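Local atomic coordinates of mRNA-decapping enzyme subunit 1 (Saccharomyces cerevisiae, PDB entry 1Q67), a protein that forms the decapping complex with Dcp2, which removes the 7-methylguanine cap from mRNAs and so commits them to 5' to 3' decay. Residues Lys165-Val168 with Glu173-Leu176; Glu180-Glu185 with Val191-Leu196; Gly63-Tyr68 with Ile203-Val208. All blocks are in the same frame, centred on the assembly; numbering follows the deposited sequence.

The three contacts run from the edge of this PH-clan fold into its core. Interactions 1 and 2 follow one another along the chain, their centres about 18 Å apart, and both lie between the two segments of interaction 3. Interaction 1 joins the short helices 160-169 and 171-176 at the surface; interaction 2 is the hairpin of strands 183-187 and 190-194 at one margin of the five-stranded sheet. Strand 200-205, next to 190-194 in that sheet and probably hydrogen-bonded to it through Val191 O and Ile203 N, carries interaction 3, which reaches across to the four-stranded sheet. The hairpin is thus continuous with the strand facing the other sheet, while the helical pair sits apart.

Interaction 1: Lys165-Val168 with Glu173-Leu176; sequences KRKV and EDTL
Successive helices bring Lys167 and Asp174 closest, their CA atoms 6.3 Å apart, with no hydrogen bond passing between Lys165-Val168 and Glu173-Leu176. Arg166 does most of the bridging. Its CG stands anti to the backbone N (chi1 171°), and the chain runs on extended to NE, which carries the guanidinium across to the second helix. There NE faces Asp174 OD2 at 3.7 Å, a long salt bridge, and the guanidinium and carboxylate planes stand 78° apart, too steep for a paired, two-pronged grip. Though covered here, NE makes no hydrogen bond. The backbone N of Asp174 lies over one face of the guanidinium. Glu173 O also comes within 3.3 Å of Arg166 NH2, but at an angle too poor for a hydrogen bond.

The pair links helix 160-169 to helix 171-176, two consecutive helices inserted between strands 152-157 and 183-187, at the surface of the protein. Its firmer bonds lead onward along the chain: Asp174 OD2 accepts the backbone N of Leu179, and Arg166 NH2 donates to the carbonyl of Asn177. Both charged groups thereby tie the helices to the segment leading into the hairpin. The second carboxylate oxygen, Asp174 OD1, lies against the base of Lys167, 3.9 Å from its CG. The two side chains lie alongside each other and point the same way, yet the lysine chain bends at chi3 and chi4, leaving NZ 6.5 Å from Asp174 OD1. Glu173 offers a further negative charge, with OE1 4.3 Å from Arg166 NH1, which would probably add a weak, longer-range attraction.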
loop_
_atom_site.group_PDB
_atom_site.type_symbol
_atom_site.label_atom_id
_atom_site.label_comp_id
_atom_site.label_asym_id
_atom_site.label_seq_id
_atom_site.Cartn_x
_atom_site.Cartn_y
_atom_site.Cartn_z
ATOM N N LYS B 165 20.615 -13.467 -25.619
ATOM C CA LYS B 165 20.580 -14.500 -26.642
ATOM C C LYS B 165 19.433 -14.195 -27.603
ATOM O O LYS B 165 19.594 -14.237 -28.829
ATOM C CB LYS B 165 20.360 -15.878 -26.013
ATOM C CG LYS B 165 20.324 -17.014 -27.036
ATOM C CD LYS B 165 19.738 -18.290 -26.455
ATOM C CE LYS B 165 20.687 -18.974 -25.479
ATOM N NZ LYS B 165 21.811 -19.655 -26.178
ATOM N N ARG B 166 18.274 -13.886 -27.029
ATOM C CA ARG B 166 17.082 -13.563 -27.806
ATOM C C ARG B 166 17.326 -12.409 -28.782
ATOM O O ARG B 166 16.888 -12.460 -29.933
ATOM C CB ARG B 166 15.935 -13.209 -26.854
ATOM C CG ARG B 166 14.689 -12.643 -27.517
ATOM C CD ARG B 166 13.751 -12.076 -26.453
ATOM N NE ARG B 166 12.604 -11.363 -27.011
ATOM C CZ ARG B 166 11.495 -11.949 -27.441
ATOM N NH1 ARG B 166 11.373 -13.269 -27.381
ATOM N NH2 ARG B 166 10.501 -11.215 -27.920
ATOM N N LYS B 167 18.015 -11.368 -28.322
ATOM C CA LYS B 167 18.303 -10.212 -29.174
ATOM C C LYS B 167 19.120 -10.597 -30.406
ATOM O O LYS B 167 19.005 -9.969 -31.458
ATOM C CB LYS B 167 19.065 -9.135 -28.389
ATOM C CG LYS B 167 18.279 -8.538 -27.226
ATOM C CD LYS B 167 18.902 -7.248 -26.681
ATOM C CE LYS B 167 20.307 -7.461 -26.107
ATOM N NZ LYS B 167 21.350 -7.673 -27.161
ATOM N N VAL B 168 19.936 -11.638 -30.270
ATOM C CA VAL B 168 20.781 -12.090 -31.364
ATOM C C VAL B 168 20.174 -13.165 -32.259
ATOM O O VAL B 168 20.115 -12.994 -33.471
ATOM C CB VAL B 168 22.138 -12.620 -30.836
ATOM C CG1 VAL B 168 22.987 -13.128 -31.996
ATOM C CG2 VAL B 168 22.878 -11.521 -30.086
ATOM N N GLU B 173 11.237 -12.078 -33.597
ATOM C CA GLU B 173 10.250 -12.012 -32.525
ATOM C C GLU B 173 10.557 -10.817 -31.629
ATOM O O GLU B 173 9.669 -10.283 -30.963
ATOM C CB GLU B 173 10.260 -13.299 -31.694
ATOM C CG GLU B 173 9.469 -14.445 -32.305
ATOM C CD GLU B 173 9.490 -15.699 -31.448
ATOM O OE1 GLU B 173 9.174 -15.608 -30.239
ATOM O OE2 GLU B 173 9.818 -16.781 -31.984
ATOM N N ASP B 174 11.819 -10.396 -31.625
ATOM C CA ASP B 174 12.245 -9.266 -30.807
ATOM C C ASP B 174 11.772 -7.944 -31.404
ATOM O O ASP B 174 11.186 -7.117 -30.707
ATOM C CB ASP B 174 13.772 -9.240 -30.671
ATOM C CG ASP B 174 14.245 -8.281 -29.586
ATOM O OD1 ASP B 174 15.356 -7.726 -29.717
ATOM O OD2 ASP B 174 13.508 -8.092 -28.592
ATOM N N THR B 175 12.035 -7.743 -32.693
ATOM C CA THR B 175 11.629 -6.514 -33.370
ATOM C C THR B 175 10.118 -6.325 -33.294
ATOM O O THR B 175 9.616 -5.212 -33.442
ATOM C CB THR B 175 12.049 -6.520 -34.852
ATOM O OG1 THR B 175 11.476 -7.658 -35.507
ATOM C CG2 THR B 175 13.564 -6.573 -34.974
ATOM N N LEU B 176 9.399 -7.419 -33.065
ATOM C CA LEU B 176 7.944 -7.370 -32.958
ATOM C C LEU B 176 7.542 -7.052 -31.522
ATOM O O LEU B 176 6.596 -6.298 -31.283
ATOM C CB LEU B 176 7.336 -8.712 -33.374
ATOM C CG LEU B 176 7.598 -9.172 -34.810
ATOM C CD1 LEU B 176 6.978 -10.550 -35.020
ATOM C CD2 LEU B 176 7.023 -8.156 -35.792
#

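Interaction 2: Glu180-Glu185 with Val191-Leu196; sequences ECMGVE and VIIKNL
Lys194 NZ donates to the carbonyl oxygen of Cys181 at 2.8 Å, coming in tilted 30° from the carbonyl plane. A chi1 of -167° swings the lysine chain away from its own amide nitrogen, and bends at chi3 and chi4 then fold it back, so that NZ also reaches Asn195 O of its own segment. One ammonium group thus clasps two carbonyls where the strands give way to loop. An alanine here removes the ammonium that joins the carbonyls of Cys181 and Asn195, and the loop entering the hairpin would probably be freer to shift.

Beneath this clasp, Met182 and Leu196 pack obliquely across each other, Met182 CG lying 3.6 Å from Leu196 CD2. Along the strands, Val184 CG1 meets Ile193 CG1, while on the other face the CG of Glu185 rests on the CB of Ile192, 3.6 Å away; its carboxylate turns to Lys187 in a salt bridge.

The backbone sets these positions. Gly183 with Lys194 and Glu185 with Ile192 form antiparallel hydrogen-bonded pairs, and Val184 with Ile193 the non-hydrogen-bonded pair between them. Lys194 N reaches Gly183 O at 2.8 Å with an N-H...O angle of 171°. Past the end of the strands, Glu180 N still bonds to Leu196 O at 3.0 Å, using a lone pair in the carbonyl plane.

This hairpin forms one margin of the five-stranded sheet. Its apolar face, with Met182, Val184, Val191 and Ile193, packs on helix 208-223, whereas the other mixes Lys194 and Glu185 with the buried Ile192. At the loop end, a single ammonium bonding two backbone carbonyls adds a charged side-chain link to the main-chain hydrogen bonds.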
loop_
_atom_site.group_PDB
_atom_site.type_symbol
_atom_site.label_atom_id
_atom_site.label_comp_id
_atom_site.label_asym_id
_atom_site.label_seq_id
_atom_site.Cartn_x
_atom_site.Cartn_y
_atom_site.Cartn_z
ATOM N N GLU B 180 14.380 -5.808 -23.358
ATOM C CA GLU B 180 15.717 -5.427 -22.913
ATOM C C GLU B 180 15.973 -5.926 -21.498
ATOM O O GLU B 180 15.031 -6.229 -20.760
ATOM C CB GLU B 180 15.910 -3.910 -22.996
ATOM C CG GLU B 180 16.265 -3.446 -24.407
ATOM C CD GLU B 180 16.670 -1.987 -24.472
ATOM O OE1 GLU B 180 17.611 -1.592 -23.747
ATOM O OE2 GLU B 180 16.051 -1.234 -25.257
ATOM N N CYS B 181 17.244 -6.024 -21.123
ATOM C CA CYS B 181 17.599 -6.515 -19.800
ATOM C C CYS B 181 16.959 -5.732 -18.660
ATOM O O CYS B 181 16.971 -4.497 -18.641
ATOM C CB CYS B 181 19.118 -6.528 -19.625
ATOM S SG CYS B 181 19.957 -7.805 -20.603
ATOM N N MET B 182 16.403 -6.472 -17.705
ATOM C CA MET B 182 15.765 -5.873 -16.551
ATOM C C MET B 182 16.856 -5.380 -15.616
ATOM O O MET B 182 18.037 -5.675 -15.822
ATOM C CB MET B 182 14.890 -6.907 -15.844
ATOM C CG MET B 182 13.782 -7.475 -16.722
ATOM S SD MET B 182 12.754 -8.724 -15.889
ATOM C CE MET B 182 11.868 -7.660 -14.724
ATOM N N GLY B 183 16.461 -4.632 -14.591
ATOM C CA GLY B 183 17.424 -4.117 -13.638
ATOM C C GLY B 183 16.840 -3.927 -12.251
ATOM O O GLY B 183 15.625 -3.826 -12.090
ATOM N N VAL B 184 17.709 -3.887 -11.245
ATOM C CA VAL B 184 17.278 -3.688 -9.871
ATOM C C VAL B 184 18.291 -2.881 -9.085
ATOM O O VAL B 184 19.493 -2.997 -9.298
ATOM C CB VAL B 184 17.056 -5.026 -9.115
ATOM C CG1 VAL B 184 15.886 -5.761 -9.721
ATOM C CG2 VAL B 184 18.323 -5.895 -9.165
ATOM N N GLU B 185 17.785 -2.065 -8.168
ATOM C CA GLU B 185 18.625 -1.241 -7.319
ATOM C C GLU B 185 17.840 -0.875 -6.074
ATOM O O GLU B 185 16.616 -0.992 -6.032
ATOM C CB GLU B 185 19.028 0.047 -8.042
ATOM C CG GLU B 185 17.886 1.031 -8.214
ATOM C CD GLU B 185 18.300 2.301 -8.936
ATOM O OE1 GLU B 185 19.255 2.968 -8.476
ATOM O OE2 GLU B 185 17.666 2.636 -9.963
ATOM N N VAL B 191 12.904 -0.388 -3.461
ATOM C CA VAL B 191 13.611 -1.363 -4.269
ATOM C C VAL B 191 13.054 -0.987 -5.627
ATOM O O VAL B 191 11.846 -1.035 -5.836
ATOM C CB VAL B 191 13.234 -2.805 -3.944
ATOM C CG1 VAL B 191 13.769 -3.731 -5.041
ATOM C CG2 VAL B 191 13.822 -3.195 -2.593
ATOM N N ILE B 192 13.938 -0.570 -6.524
ATOM C CA ILE B 192 13.551 -0.134 -7.854
ATOM C C ILE B 192 13.820 -1.201 -8.902
ATOM O O ILE B 192 14.943 -1.677 -9.049
ATOM C CB ILE B 192 14.290 1.177 -8.201
ATOM C CG1 ILE B 192 13.879 2.251 -7.187
ATOM C CG2 ILE B 192 13.969 1.621 -9.618
ATOM C CD1 ILE B 192 14.592 3.578 -7.339
ATOM N N ILE B 193 12.770 -1.580 -9.621
ATOM C CA ILE B 193 12.878 -2.605 -10.638
ATOM C C ILE B 193 12.521 -2.081 -12.022
ATOM O O ILE B 193 11.476 -1.447 -12.212
ATOM C CB ILE B 193 11.968 -3.810 -10.300
ATOM C CG1 ILE B 193 12.444 -4.469 -9.004
ATOM C CG2 ILE B 193 11.985 -4.824 -11.438
ATOM C CD1 ILE B 193 11.584 -5.628 -8.555
ATOM N N LYS B 194 13.409 -2.345 -12.979
ATOM C CA LYS B 194 13.199 -1.931 -14.359
ATOM C C LYS B 194 12.708 -3.143 -15.145
ATOM O O LYS B 194 13.314 -4.213 -15.123
ATOM C CB LYS B 194 14.492 -1.387 -14.976
ATOM C CG LYS B 194 14.274 -0.645 -16.293
ATOM C CD LYS B 194 15.587 -0.287 -16.979
ATOM C CE LYS B 194 16.262 -1.527 -17.568
ATOM N NZ LYS B 194 15.394 -2.207 -18.592
ATOM N N ASN B 195 11.583 -2.933 -15.812
ATOM C CA ASN B 195 10.861 -3.898 -16.639
ATOM C C ASN B 195 11.653 -4.321 -17.877
ATOM O O ASN B 195 12.675 -3.718 -18.207
ATOM C CB ASN B 195 9.568 -3.225 -17.128
ATOM C CG ASN B 195 8.442 -4.188 -17.320
ATOM O OD1 ASN B 195 8.655 -5.387 -17.529
ATOM N ND2 ASN B 195 7.219 -3.676 -17.266
ATOM N N LEU B 196 11.145 -5.342 -18.570
ATOM C CA LEU B 196 11.742 -5.816 -19.813
ATOM C C LEU B 196 11.414 -4.770 -20.879
ATOM O O LEU B 196 12.007 -4.754 -21.957
ATOM C CB LEU B 196 11.132 -7.156 -20.235
ATOM C CG LEU B 196 11.617 -8.438 -19.558
ATOM C CD1 LEU B 196 10.660 -9.574 -19.862
ATOM C CD2 LEU B 196 13.015 -8.769 -20.046
#

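Interaction 3: Gly63-Tyr68 with Ile203-Val208; sequences GVLAIY and IWIHTV
Leu65 holds CG anti to its own main-chain nitrogen (chi1 164°) and chi2 near 63°, which presents CD2 to strand 200-205; Ile205 keeps its chain extended to CD1 (chi2 175°) to meet it. The methyl-to-methyl distance, Leu65 CD2 to Ile205 CD1, is 3.9 Å, and the two side chains cross at about a right angle. Ile203 comes from the same side of its strand, its CG2 branch ending 4.0 Å from Leu65 CD2, tip to tip with the leucine. A single methyl therefore touches both isoleucines.

Strand 64-70 belongs to the four-stranded sheet and strand 200-205 to the five-stranded one, and their nearest CA atoms, those of Leu65 and Ile205, stay 8.8 Å apart. This is side-chain contact between two sheets of the beta sandwich, not strand pairing. Leu65 also touches Leu142 and Ile144 of strand 140-146 and Ile214 of helix 208-223. Trp204 and His206, on either side of Ile205 in sequence, meet the second subunit: Trp204 its His43, His206 its His206 and His43.

With all three residues buried and purely aliphatic, the sheets are held here by dispersion and by exclusion of water, without directional bonds.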
loop_
_atom_site.group_PDB
_atom_site.type_symbol
_atom_site.label_atom_id
_atom_site.label_comp_id
_atom_site.label_asym_id
_atom_site.label_seq_id
_atom_site.Cartn_x
_atom_site.Cartn_y
_atom_site.Cartn_z
ATOM N N GLY B 63 0.659 -5.528 -0.127
ATOM C CA GLY B 63 0.372 -6.792 0.518
ATOM C C GLY B 63 1.579 -7.700 0.529
ATOM O O GLY B 63 2.714 -7.232 0.592
ATOM N N VAL B 64 1.338 -9.003 0.465
ATOM C CA VAL B 64 2.419 -9.971 0.473
ATOM C C VAL B 64 3.152 -9.976 -0.869
ATOM O O VAL B 64 2.531 -10.057 -1.935
ATOM C CB VAL B 64 1.897 -11.391 0.769
ATOM C CG1 VAL B 64 3.064 -12.364 0.820
ATOM C CG2 VAL B 64 1.155 -11.411 2.101
ATOM N N LEU B 65 4.476 -9.884 -0.799
ATOM C CA LEU B 65 5.317 -9.880 -1.984
ATOM C C LEU B 65 6.109 -11.176 -2.009
ATOM O O LEU B 65 6.746 -11.535 -1.021
ATOM C CB LEU B 65 6.276 -8.683 -1.953
ATOM C CG LEU B 65 7.495 -8.672 -2.894
ATOM C CD1 LEU B 65 7.056 -8.669 -4.344
ATOM C CD2 LEU B 65 8.326 -7.433 -2.604
ATOM N N ALA B 66 6.056 -11.887 -3.127
ATOM C CA ALA B 66 6.798 -13.131 -3.241
ATOM C C ALA B 66 7.524 -13.217 -4.575
ATOM O O ALA B 66 7.061 -12.672 -5.577
ATOM C CB ALA B 66 5.860 -14.332 -3.097
ATOM N N ILE B 67 8.666 -13.899 -4.561
ATOM C CA ILE B 67 9.467 -14.137 -5.751
ATOM C C ILE B 67 9.603 -15.648 -5.793
ATOM O O ILE B 67 9.971 -16.282 -4.803
ATOM C CB ILE B 67 10.835 -13.468 -5.656
ATOM C CG1 ILE B 67 10.641 -11.953 -5.728
ATOM C CG2 ILE B 67 11.740 -13.951 -6.794
ATOM C CD1 ILE B 67 11.864 -11.181 -5.397
ATOM N N TYR B 68 9.293 -16.231 -6.939
ATOM C CA TYR B 68 9.319 -17.675 -7.032
ATOM C C TYR B 68 9.833 -18.176 -8.372
ATOM O O TYR B 68 9.829 -17.452 -9.365
ATOM C CB TYR B 68 7.898 -18.190 -6.801
ATOM C CG TYR B 68 6.909 -17.564 -7.751
ATOM C CD1 TYR B 68 6.542 -18.211 -8.928
ATOM C CD2 TYR B 68 6.354 -16.309 -7.489
ATOM C CE1 TYR B 68 5.645 -17.638 -9.815
ATOM C CE2 TYR B 68 5.455 -15.716 -8.382
ATOM C CZ TYR B 68 5.105 -16.398 -9.542
ATOM O OH TYR B 68 4.202 -15.855 -10.431
ATOM N N ILE B 203 9.191 -0.448 -5.118
ATOM C CA ILE B 203 8.502 -1.247 -4.128
ATOM C C ILE B 203 8.969 -0.871 -2.731
ATOM O O ILE B 203 10.146 -1.025 -2.410
ATOM C CB ILE B 203 8.746 -2.762 -4.344
ATOM C CG1 ILE B 203 8.331 -3.173 -5.761
ATOM C CG2 ILE B 203 7.935 -3.566 -3.333
ATOM C CD1 ILE B 203 8.669 -4.619 -6.097
ATOM N N TRP B 204 8.050 -0.355 -1.913
ATOM C CA TRP B 204 8.379 0.002 -0.535
ATOM C C TRP B 204 8.152 -1.253 0.291
ATOM O O TRP B 204 7.062 -1.822 0.278
ATOM C CB TRP B 204 7.472 1.119 0.001
ATOM C CG TRP B 204 7.789 1.466 1.434
ATOM C CD1 TRP B 204 8.828 2.231 1.879
ATOM C CD2 TRP B 204 7.135 0.959 2.610
ATOM N NE1 TRP B 204 8.869 2.226 3.252
ATOM C CE2 TRP B 204 7.838 1.457 3.728
ATOM C CE3 TRP B 204 6.019 0.137 2.827
ATOM C CZ2 TRP B 204 7.470 1.151 5.051
ATOM C CZ3 TRP B 204 5.646 -0.167 4.150
ATOM C CH2 TRP B 204 6.371 0.343 5.239
ATOM N N ILE B 205 9.177 -1.688 1.007
ATOM C CA ILE B 205 9.060 -2.882 1.822
ATOM C C ILE B 205 9.223 -2.531 3.300
ATOM O O ILE B 205 10.211 -1.922 3.697
ATOM C CB ILE B 205 10.111 -3.928 1.406
ATOM C CG1 ILE B 205 9.874 -4.335 -0.057
ATOM C CG2 ILE B 205 10.034 -5.135 2.328
ATOM C CD1 ILE B 205 10.917 -5.282 -0.621
ATOM N N HIS B 206 8.237 -2.919 4.104
ATOM C CA HIS B 206 8.257 -2.623 5.530
ATOM C C HIS B 206 9.422 -3.260 6.284
ATOM O O HIS B 206 10.103 -2.581 7.045
ATOM C CB HIS B 206 6.940 -3.040 6.183
ATOM C CG HIS B 206 6.807 -2.566 7.595
ATOM N ND1 HIS B 206 6.636 -1.236 7.919
ATOM C CD2 HIS B 206 6.899 -3.231 8.771
ATOM C CE1 HIS B 206 6.635 -1.103 9.233
ATOM N NE2 HIS B 206 6.794 -2.297 9.773
ATOM N N THR B 207 9.651 -4.557 6.092
ATOM C CA THR B 207 10.760 -5.219 6.775
ATOM C C THR B 207 12.059 -4.677 6.181
ATOM O O THR B 207 12.413 -4.993 5.046
ATOM C CB THR B 207 10.715 -6.753 6.588
ATOM O OG1 THR B 207 9.449 -7.255 7.038
ATOM C CG2 THR B 207 11.822 -7.423 7.395
ATOM N N VAL B 208 12.756 -3.853 6.955
ATOM C CA VAL B 208 13.999 -3.235 6.513
ATOM C C VAL B 208 14.978 -4.201 5.866
ATOM O O VAL B 208 15.333 -4.036 4.703
ATOM C CB VAL B 208 14.722 -2.530 7.684
ATOM C CG1 VAL B 208 16.017 -1.883 7.187
ATOM C CG2 VAL B 208 13.802 -1.481 8.305
#